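Side-chain contacts in leucine aminopeptidase (Parabacteroides distasonis, PDB 3TC8), which probably acts as a zinc-dependent aminopeptidase of the M28 family, whose members also include glutaminyl-peptide cyclotransferases: residues 161-166 against 172-177; 154-159 against 180-185; 208-213 against 268-273. All coordinates share one frame; numbering follows the deposited sequence.

Contact 1: residues 161-166 against 172-177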
loop_
_atom_site.group_PDB
_atom_site.type_symbol
_atom_site.label_atom_id
_atom_site.label_comp_id
_atom_site.label_asym_id
_atom_site.label_seq_id
_atom_site.Cartn_x
_atom_site.Cartn_y
_atom_site.Cartn_z
ATOM N N TYR A 161 -5.266 12.150 1.464
ATOM C CA TYR A 161 -6.099 13.318 1.799
ATOM C C TYR A 161 -5.227 14.585 1.840
ATOM O O TYR A 161 -5.579 15.565 2.487
ATOM C CB TYR A 161 -6.838 13.072 3.136
ATOM C CG TYR A 161 -8.242 13.636 3.268
ATOM C CD1 TYR A 161 -8.508 15.019 3.304
ATOM C CD2 TYR A 161 -9.324 12.785 3.448
ATOM C CE1 TYR A 161 -9.793 15.464 3.497
ATOM C CE2 TYR A 161 -10.608 13.243 3.683
ATOM C CZ TYR A 161 -10.818 14.605 3.702
ATOM O OH TYR A 161 -12.110 15.057 3.940
ATOM N N GLY A 162 -4.124 14.596 1.114
ATOM C CA GLY A 162 -3.244 15.749 1.070
ATOM C C GLY A 162 -3.797 16.866 0.220
ATOM O O GLY A 162 -4.778 16.715 -0.518
ATOM N N THR A 163 -3.164 18.024 0.338
ATOM C CA THR A 163 -3.602 19.249 -0.326
ATOM C C THR A 163 -3.867 18.985 -1.801
ATOM O O THR A 163 -2.968 18.518 -2.519
ATOM C CB THR A 163 -2.524 20.336 -0.213
ATOM O OG1 THR A 163 -2.207 20.513 1.172
ATOM C CG2 THR A 163 -3.006 21.648 -0.838
ATOM N N PRO A 164 -5.056 19.360 -2.313
ATOM C CA PRO A 164 -5.322 19.143 -3.735
ATOM C C PRO A 164 -4.794 20.275 -4.614
ATOM O O PRO A 164 -4.504 21.390 -4.150
ATOM C CB PRO A 164 -6.841 19.063 -3.786
ATOM C CG PRO A 164 -7.279 19.906 -2.665
ATOM C CD PRO A 164 -6.269 19.740 -1.581
ATOM N N GLU A 165 -4.752 20.000 -5.900
ATOM C CA GLU A 165 -4.216 20.937 -6.869
ATOM C C GLU A 165 -4.925 22.273 -6.862
ATOM O O GLU A 165 -4.312 23.282 -7.154
ATOM C CB GLU A 165 -4.287 20.350 -8.271
ATOM C CG GLU A 165 -3.410 19.123 -8.468
ATOM C CD GLU A 165 -1.926 19.437 -8.335
ATOM O OE1 GLU A 165 -1.408 20.045 -9.253
ATOM O OE2 GLU A 165 -1.311 19.087 -7.300
ATOM N N PHE A 166 -6.216 22.286 -6.502
ATOM C CA PHE A 166 -7.009 23.516 -6.547
ATOM C C PHE A 166 -6.923 24.329 -5.273
ATOM O O PHE A 166 -7.563 25.389 -5.199
ATOM C CB PHE A 166 -8.479 23.162 -6.917
ATOM C CG PHE A 166 -9.129 22.151 -6.008
ATOM C CD1 PHE A 166 -9.642 22.501 -4.786
ATOM C CD2 PHE A 166 -9.268 20.839 -6.404
ATOM C CE1 PHE A 166 -10.249 21.578 -3.967
ATOM C CE2 PHE A 166 -9.879 19.890 -5.592
ATOM C CZ PHE A 166 -10.377 20.248 -4.361
ATOM N N PRO A 172 2.665 21.452 5.288
ATOM C CA PRO A 172 3.703 20.412 5.256
ATOM C C PRO A 172 3.155 19.072 5.723
ATOM O O PRO A 172 2.270 19.029 6.568
ATOM C CB PRO A 172 4.770 20.935 6.227
ATOM C CG PRO A 172 3.984 21.770 7.168
ATOM C CD PRO A 172 2.891 22.418 6.366
ATOM N N ASP A 173 3.655 17.992 5.155
ATOM C CA ASP A 173 3.369 16.644 5.653
ATOM C C ASP A 173 1.857 16.370 5.684
ATOM O O ASP A 173 1.362 15.777 6.638
ATOM C CB ASP A 173 4.030 16.399 7.001
ATOM C CG ASP A 173 5.520 16.539 6.926
ATOM O OD1 ASP A 173 6.150 15.732 6.231
ATOM O OD2 ASP A 173 6.052 17.466 7.556
ATOM N N SER A 174 1.163 16.745 4.616
ATOM C CA SER A 174 -0.271 16.570 4.556
ATOM C C SER A 174 -0.697 15.190 4.052
ATOM O O SER A 174 -1.887 14.874 4.189
ATOM C CB SER A 174 -0.920 17.668 3.726
ATOM O OG SER A 174 -0.780 17.491 2.321
ATOM N N TRP A 175 0.239 14.436 3.498
ATOM C CA TRP A 175 -0.001 13.084 3.026
ATOM C C TRP A 175 0.390 12.082 4.090
ATOM O O TRP A 175 1.112 12.403 5.025
ATOM C CB TRP A 175 0.800 12.843 1.729
ATOM C CG TRP A 175 0.576 13.866 0.682
ATOM C CD1 TRP A 175 1.224 15.055 0.526
ATOM C CD2 TRP A 175 -0.480 13.878 -0.273
ATOM N NE1 TRP A 175 0.692 15.788 -0.495
ATOM C CE2 TRP A 175 -0.361 15.086 -1.023
ATOM C CE3 TRP A 175 -1.500 12.981 -0.612
ATOM C CZ2 TRP A 175 -1.214 15.395 -2.047
ATOM C CZ3 TRP A 175 -2.350 13.302 -1.640
ATOM C CH2 TRP A 175 -2.206 14.498 -2.347
ATOM N N CYS A 176 -0.068 10.838 3.959
ATOM C CA CYS A 176 0.437 9.740 4.801
ATOM C C CYS A 176 0.186 10.028 6.268
ATOM O O CYS A 176 1.028 9.756 7.121
ATOM C CB CYS A 176 1.941 9.505 4.547
ATOM S SG CYS A 176 2.397 9.296 2.835
ATOM N N LEU A 177 -1.017 10.509 6.595
ATOM C CA LEU A 177 -1.280 10.918 7.965
ATOM C C LEU A 177 -1.350 9.721 8.920
ATOM O O LEU A 177 -0.919 9.819 10.074
ATOM C CB LEU A 177 -2.586 11.721 8.031
ATOM C CG LEU A 177 -2.606 13.031 7.275
ATOM C CD1 LEU A 177 -4.003 13.621 7.279
ATOM C CD2 LEU A 177 -1.559 14.034 7.825
HETATM O O HOH W 1 -3.602 12.582 3.738
HETATM O O HOH W 2 -4.235 16.365 4.735
HETATM O O HOH W 3 0.162 18.537 -2.225
#
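Gly162 lies flat on the indole of Trp175, its CA 3.4 Å from the centroid of the six-membered ring and only 5° off the ring normal, a CH-pi contact made over the middle of the face. The fit depends on glycine: a beta carbon at this position would point straight into the ring. Trp175 is swung beside its own backbone N, with CG anti to the carbonyl carbon (chi1 -52°), which carries the indole across to the other chain segment. Its NE1 edge is turned to a water in the ring plane that accepts from NE1 and donates to Thr163 O.

Ser174 meets the same backbone from a second direction, roughly at right angles to the indole. Its OG sits between the backbone N and the carbonyl carbon, and there it accepts a nearly straight hydrogen bond from Thr163 N, 3.1 Å long with 161° at the hydrogen. Gly162 CA also approaches Ser174 O at 3.5 Å, a CA-H...O contact. Two further waters share that carbonyl: one donates to Ser174 O and accepts from Tyr161 N, the other donates to both Ser174 O and Tyr161 O. Direct bonds and bridging waters thus share the polar backbone, while the indole covers the glycine.

Both segments belong to the long loop that leaves strand 150-156 and enters helix 177-184, with Cys176 as N-cap. Trp175 touches the zinc ligand Asp160, Cys176 packs on helix 250-258, and Tyr161 and Leu177 reach Leu80 of strand 79-89.

Contact 2: residues 154-159 against 180-185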
loop_
_atom_site.group_PDB
_atom_site.type_symbol
_atom_site.label_atom_id
_atom_site.label_comp_id
_atom_site.label_asym_id
_atom_site.label_seq_id
_atom_site.Cartn_x
_atom_site.Cartn_y
_atom_site.Cartn_z
ATOM N N ILE A 154 0.156 -4.153 7.513
ATOM C CA ILE A 154 -0.467 -2.896 7.961
ATOM C C ILE A 154 -1.143 -2.184 6.796
ATOM O O ILE A 154 -0.541 -1.923 5.783
ATOM C CB ILE A 154 0.469 -1.925 8.705
ATOM C CG1 ILE A 154 1.140 -2.662 9.869
ATOM C CG2 ILE A 154 -0.346 -0.703 9.151
ATOM C CD1 ILE A 154 2.000 -1.766 10.795
ATOM N N PHE A 155 -2.444 -1.907 7.031
ATOM C CA PHE A 155 -3.207 -1.042 6.161
ATOM C C PHE A 155 -3.288 0.340 6.845
ATOM O O PHE A 155 -3.965 0.501 7.848
ATOM C CB PHE A 155 -4.584 -1.612 5.883
ATOM C CG PHE A 155 -4.581 -3.048 5.371
ATOM C CD1 PHE A 155 -3.614 -3.514 4.504
ATOM C CD2 PHE A 155 -5.589 -3.898 5.778
ATOM C CE1 PHE A 155 -3.672 -4.837 4.067
ATOM C CE2 PHE A 155 -5.657 -5.227 5.303
ATOM C CZ PHE A 155 -4.664 -5.657 4.442
ATOM N N PHE A 156 -2.559 1.286 6.268
ATOM C CA PHE A 156 -2.503 2.655 6.797
ATOM C C PHE A 156 -3.624 3.502 6.195
ATOM O O PHE A 156 -3.921 3.436 5.025
ATOM C CB PHE A 156 -1.145 3.283 6.491
ATOM C CG PHE A 156 -0.026 2.725 7.314
ATOM C CD1 PHE A 156 0.051 2.963 8.657
ATOM C CD2 PHE A 156 1.011 1.999 6.725
ATOM C CE1 PHE A 156 1.083 2.488 9.408
ATOM C CE2 PHE A 156 2.054 1.523 7.515
ATOM C CZ PHE A 156 2.109 1.798 8.839
ATOM N N ASP A 157 -4.208 4.305 7.065
ATOM C CA ASP A 157 -5.297 5.187 6.692
ATOM C C ASP A 157 -4.828 6.577 6.388
ATOM O O ASP A 157 -3.681 6.968 6.651
ATOM C CB ASP A 157 -6.326 5.244 7.850
ATOM C CG ASP A 157 -7.717 5.660 7.459
ATOM O OD1 ASP A 157 -8.007 5.883 6.260
ATOM O OD2 ASP A 157 -8.562 5.660 8.384
ATOM N N ALA A 158 -5.702 7.319 5.738
ATOM C CA ALA A 158 -5.544 8.757 5.560
ATOM C C ALA A 158 -4.216 9.084 4.872
ATOM O O ALA A 158 -3.597 10.114 5.176
ATOM C CB ALA A 158 -5.722 9.482 6.861
ATOM N N GLU A 159 -3.830 8.292 3.881
ATOM C CA GLU A 159 -2.654 8.575 3.111
ATOM C C GLU A 159 -2.893 9.620 2.030
ATOM O O GLU A 159 -1.964 10.333 1.673
ATOM C CB GLU A 159 -2.117 7.282 2.481
ATOM C CG GLU A 159 -0.867 7.454 1.611
ATOM C CD GLU A 159 -1.057 7.939 0.196
ATOM O OE1 GLU A 159 -2.162 7.699 -0.350
ATOM O OE2 GLU A 159 -0.079 8.563 -0.355
ATOM N N GLN A 180 2.150 8.557 9.664
ATOM C CA GLN A 180 2.798 9.474 10.576
ATOM C C GLN A 180 2.397 9.192 12.019
ATOM O O GLN A 180 3.217 9.261 12.936
ATOM C CB GLN A 180 2.523 10.929 10.190
ATOM C CG GLN A 180 3.244 11.368 8.879
ATOM C CD GLN A 180 2.938 12.796 8.560
ATOM O OE1 GLN A 180 3.319 13.689 9.340
ATOM N NE2 GLN A 180 2.208 13.055 7.506
ATOM N N PHE A 181 1.092 8.980 12.267
ATOM C CA PHE A 181 0.608 8.717 13.592
ATOM C C PHE A 181 1.208 7.421 14.132
ATOM O O PHE A 181 1.711 7.386 15.249
ATOM C CB PHE A 181 -0.904 8.636 13.606
ATOM C CG PHE A 181 -1.432 8.367 15.004
ATOM C CD1 PHE A 181 -1.612 9.411 15.871
ATOM C CD2 PHE A 181 -1.671 7.075 15.438
ATOM C CE1 PHE A 181 -2.011 9.176 17.173
ATOM C CE2 PHE A 181 -2.101 6.847 16.768
ATOM C CZ PHE A 181 -2.235 7.896 17.613
ATOM N N TRP A 182 1.147 6.347 13.343
ATOM C CA TRP A 182 1.624 5.049 13.770
ATOM C C TRP A 182 3.126 5.066 14.063
ATOM O O TRP A 182 3.592 4.456 15.013
ATOM C CB TRP A 182 1.305 4.026 12.678
ATOM C CG TRP A 182 1.891 2.665 12.955
ATOM C CD1 TRP A 182 1.362 1.652 13.712
ATOM C CD2 TRP A 182 3.171 2.205 12.490
ATOM N NE1 TRP A 182 2.241 0.604 13.726
ATOM C CE2 TRP A 182 3.363 0.907 12.990
ATOM C CE3 TRP A 182 4.135 2.739 11.655
ATOM C CZ2 TRP A 182 4.495 0.154 12.677
ATOM C CZ3 TRP A 182 5.282 1.997 11.359
ATOM C CH2 TRP A 182 5.445 0.726 11.868
ATOM N N ALA A 183 3.878 5.756 13.218
ATOM C CA ALA A 183 5.328 5.712 13.354
ATOM C C ALA A 183 5.756 6.326 14.692
ATOM O O ALA A 183 6.767 5.931 15.265
ATOM C CB ALA A 183 6.013 6.369 12.186
ATOM N N LYS A 184 4.997 7.316 15.157
ATOM C CA LYS A 184 5.236 7.938 16.432
ATOM C C LYS A 184 4.602 7.162 17.580
ATOM O O LYS A 184 5.099 7.228 18.679
ATOM C CB LYS A 184 4.657 9.373 16.385
ATOM C CG LYS A 184 4.772 10.170 17.640
ATOM C CD LYS A 184 4.192 11.591 17.488
ATOM C CE LYS A 184 4.186 12.354 18.788
ATOM N NZ LYS A 184 5.469 12.298 19.468
ATOM N N ASN A 185 3.521 6.441 17.325
ATOM C CA ASN A 185 2.704 5.719 18.290
ATOM C C ASN A 185 2.478 4.301 17.775
ATOM O O ASN A 185 1.378 3.968 17.382
ATOM C CB ASN A 185 1.318 6.390 18.420
ATOM C CG ASN A 185 1.405 7.808 18.898
ATOM O OD1 ASN A 185 1.624 8.069 20.084
ATOM N ND2 ASN A 185 1.251 8.760 17.990
#
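Phe156 drives the edge of its ring into the face of Trp182, and this offset edge-to-face pair is the aromatic half of the contact. The centroid of the Phe156 ring is 5.3 Å from that of the indole six-membered ring, with the planes at 65°. Two atoms of the phenyl rim do the touching: CZ stands over the indole 3.6 Å from Trp182 CE3, while Phe156 CE1 lies 3.6 Å from Trp182 CG and equally near its CB. Trp182 presents this face because its CG extends anti to the backbone N (chi1 174°), sending the indole off the helix toward the strand.

The aliphatic half comes from Ile154, two residues earlier on the strand and pointing the same way. The tip of its longer branch, CD1, rests over the same indole face, toward the rim, 3.7 Å from Trp182 CZ2. Its shorter branch turns to the neighbour instead: Ile154 CG2 sits 3.4 Å above the centre of the Phe156 ring, covering one face and restricting how that ring can turn. The three side chains therefore interlock, both Ile154 branches being in use.

Polar bonds do not cross between the segments. The one polar atom of the indole, Trp182 NE1, is buried but satisfied by His187 ND1. At the end of the helix, Asn185 ND2 donates to Phe181 O over 3.1 Å, a carbonyl that also receives Asn185 N.

The arrangement is helix-on-sheet core packing. Strand 150-156 runs between 79-89 and 96-102 in the mixed sheet; helix 177-184 lies over it, with Trp182 also touching Asn84 of strand 79-89, Gln68 of strand 64-73, and Val254 and Arg258 of helix 250-258.

Contact 3: residues 208-213 against 268-273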
loop_
_atom_site.group_PDB
_atom_site.type_symbol
_atom_site.label_atom_id
_atom_site.label_comp_id
_atom_site.label_asym_id
_atom_site.label_seq_id
_atom_site.Cartn_x
_atom_site.Cartn_y
_atom_site.Cartn_z
ATOM N N THR A 208 4.884 -0.558 -14.381
ATOM C CA THR A 208 6.332 -0.598 -14.361
ATOM C C THR A 208 6.838 -0.109 -13.021
ATOM O O THR A 208 6.684 1.066 -12.702
ATOM C CB THR A 208 6.918 0.198 -15.525
ATOM O OG1 THR A 208 6.419 1.535 -15.554
ATOM C CG2 THR A 208 6.636 -0.469 -16.859
ATOM N N PHE A 209 7.464 -1.019 -12.277
ATOM C CA PHE A 209 8.015 -0.729 -10.977
ATOM C C PHE A 209 9.510 -0.467 -11.122
ATOM O O PHE A 209 10.291 -1.382 -11.430
ATOM C CB PHE A 209 7.802 -1.899 -10.001
ATOM C CG PHE A 209 6.389 -2.448 -9.993
ATOM C CD1 PHE A 209 5.277 -1.637 -9.902
ATOM C CD2 PHE A 209 6.178 -3.826 -10.052
ATOM C CE1 PHE A 209 3.996 -2.146 -9.874
ATOM C CE2 PHE A 209 4.893 -4.341 -10.006
ATOM C CZ PHE A 209 3.807 -3.523 -9.934
ATOM N N PHE A 210 9.910 0.801 -10.951
ATOM C CA PHE A 210 11.309 1.176 -10.993
ATOM C C PHE A 210 11.858 1.188 -9.569
ATOM O O PHE A 210 11.139 1.132 -8.571
ATOM C CB PHE A 210 11.438 2.571 -11.641
ATOM C CG PHE A 210 11.260 2.599 -13.130
ATOM C CD1 PHE A 210 10.007 2.507 -13.719
ATOM C CD2 PHE A 210 12.363 2.705 -13.932
ATOM C CE1 PHE A 210 9.866 2.542 -15.073
ATOM C CE2 PHE A 210 12.217 2.725 -15.322
ATOM C CZ PHE A 210 10.982 2.660 -15.873
ATOM N N LYS A 211 13.189 1.238 -9.485
ATOM C CA LYS A 211 13.837 1.279 -8.172
ATOM C C LYS A 211 13.720 2.725 -7.641
ATOM O O LYS A 211 14.381 3.656 -8.153
ATOM C CB LYS A 211 15.285 0.826 -8.287
ATOM C CG LYS A 211 15.426 -0.578 -8.823
ATOM C CD LYS A 211 16.868 -0.983 -8.924
ATOM C CE LYS A 211 17.075 -2.281 -9.595
ATOM N NZ LYS A 211 18.557 -2.567 -9.709
ATOM N N GLU A 212 12.837 2.922 -6.670
ATOM C CA GLU A 212 12.497 4.276 -6.247
ATOM C C GLU A 212 13.620 4.878 -5.396
ATOM O O GLU A 212 14.292 4.180 -4.662
ATOM C CB GLU A 212 11.125 4.170 -5.551
ATOM C CG GLU A 212 10.509 5.470 -5.095
ATOM C CD GLU A 212 11.054 6.024 -3.799
ATOM O OE1 GLU A 212 11.330 5.211 -2.890
ATOM O OE2 GLU A 212 11.198 7.283 -3.697
ATOM N N GLN A 213 13.798 6.186 -5.494
ATOM C CA GLN A 213 15.010 6.809 -4.912
ATOM C C GLN A 213 15.086 6.738 -3.405
ATOM O O GLN A 213 16.137 6.406 -2.869
ATOM C CB GLN A 213 15.144 8.269 -5.340
ATOM C CG GLN A 213 15.560 8.425 -6.753
ATOM C CD GLN A 213 16.905 7.856 -7.041
ATOM O OE1 GLN A 213 17.829 8.017 -6.259
ATOM N NE2 GLN A 213 16.981 7.059 -8.112
ATOM N N TYR A 268 5.493 3.566 -11.738
ATOM C CA TYR A 268 6.085 4.831 -12.062
ATOM C C TYR A 268 6.303 4.897 -13.554
ATOM O O TYR A 268 6.787 3.950 -14.164
ATOM C CB TYR A 268 7.444 4.967 -11.360
ATOM C CG TYR A 268 8.247 6.184 -11.727
ATOM C CD1 TYR A 268 7.925 7.438 -11.226
ATOM C CD2 TYR A 268 9.382 6.068 -12.517
ATOM C CE1 TYR A 268 8.692 8.568 -11.550
ATOM C CE2 TYR A 268 10.151 7.174 -12.846
ATOM C CZ TYR A 268 9.817 8.419 -12.355
ATOM O OH TYR A 268 10.567 9.538 -12.651
ATOM N N ASP A 269 6.013 6.055 -14.138
ATOM C CA ASP A 269 6.242 6.312 -15.556
ATOM C C ASP A 269 7.197 7.465 -15.721
ATOM O O ASP A 269 6.773 8.581 -15.478
ATOM C CB ASP A 269 4.939 6.670 -16.209
ATOM C CG ASP A 269 5.077 6.897 -17.725
ATOM O OD1 ASP A 269 6.230 7.010 -18.246
ATOM O OD2 ASP A 269 4.021 6.950 -18.340
ATOM N N PRO A 270 8.468 7.232 -16.152
ATOM C CA PRO A 270 9.531 8.293 -16.188
ATOM C C PRO A 270 9.312 9.428 -17.167
ATOM O O PRO A 270 10.023 10.456 -17.125
ATOM C CB PRO A 270 10.768 7.538 -16.664
ATOM C CG PRO A 270 10.254 6.217 -17.171
ATOM C CD PRO A 270 9.011 5.902 -16.478
ATOM N N GLU A 271 8.327 9.224 -17.996
ATOM C CA GLU A 271 7.959 10.162 -19.064
ATOM C C GLU A 271 6.536 10.780 -18.878
ATOM O O GLU A 271 6.174 11.659 -19.666
ATOM C CB GLU A 271 8.088 9.467 -20.438
ATOM C CG GLU A 271 9.372 8.602 -20.680
ATOM C CD GLU A 271 10.732 9.352 -20.613
ATOM O OE1 GLU A 271 10.826 10.588 -20.911
ATOM O OE2 GLU A 271 11.730 8.645 -20.327
ATOM N N SER A 272 5.706 10.341 -17.878
ATOM C CA SER A 272 4.366 10.910 -17.509
ATOM C C SER A 272 4.573 12.299 -16.914
ATOM O O SER A 272 5.556 12.524 -16.204
ATOM C CB SER A 272 3.661 9.992 -16.454
ATOM O OG SER A 272 2.474 10.524 -15.830
ATOM N N LYS A 273 3.622 13.221 -17.121
ATOM C CA LYS A 273 3.755 14.521 -16.468
ATOM C C LYS A 273 3.820 14.445 -14.918
ATOM O O LYS A 273 4.568 15.173 -14.280
ATOM C CB LYS A 273 2.627 15.479 -16.875
ATOM C CG LYS A 273 2.368 15.592 -18.392
ATOM C CD LYS A 273 0.937 16.109 -18.743
ATOM C CE LYS A 273 0.893 17.606 -18.900
ATOM N NZ LYS A 273 -0.417 18.013 -19.465
#
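An Asx turn coupled to a type I beta turn, in the loop that follows strand 262-266 of the M28 peptidase fold, is brought against the short strand 209-211 at the protein surface. Asp269 OD1 accepts from Glu271 N, coming from above the carboxylate plane, and Ser272 N closes the beta turn on Asp269 O. Just before this turn the loop is tied to the strand by two bonds between Thr208 and Tyr268. Tyr268 N donates to Thr208 O over 2.9 Å, almost perfectly straight at 176°. In return the hydroxyl Thr208 OG1 donates to Tyr268 O at 2.8 Å, tilted 31° from the carbonyl plane. Thr208 OG1, lying between the backbone N and the carbonyl carbon, is placed to make this bond, and the hydroxyl and carbonyl of Thr208 both bond to the Tyr268 backbone.

Beside this polar pair Phe210 makes the apolar contact. Tyr268 turns an edge toward its face in an offset edge-to-face stack, centroids of the Phe210 and Tyr268 rings 5.7 Å apart and planes at 79°. Replacing Phe210 with an alanine would probably leave the Tyr268 edge and the Pro270 ring without their apolar partner, opening a gap between the strand and the turn. Elsewhere around the contact, Phe210 leans on Ile240 of strand 239-240 and on Ala242, and Thr208 N is held by Asn267 OD1.

The closest atoms of the two aromatic side chains are Phe210 CD1 and Tyr268 CD2, 3.8 Å apart, and farther along the phenyl rim Phe210 CE1 meets Pro270 CD at 3.7 Å.

In the fold
Contacts 1 and 2 form a continuous unit, with centres 14 Å apart. The chain leaves strand 150-156, folds back on itself through contact 1 and returns as the helix of contact 2; Leu177 N and Ala158 O, 3.0 Å apart, probably join the two by a hydrogen bond, as do Asp173 O and Gln180 NE2. Contact 1 lies nearest the active site: the Trp175 side chain is about 5 Å from the zinc ion, which Asp127, Asp160 and His281 bind, whereas the side chain of Phe156 in contact 2 is about 12 Å from it. Contact 3 stands apart, its nearest atoms about 9 Å from contact 1, and the side chain of Tyr268 about 13 Å from the zinc.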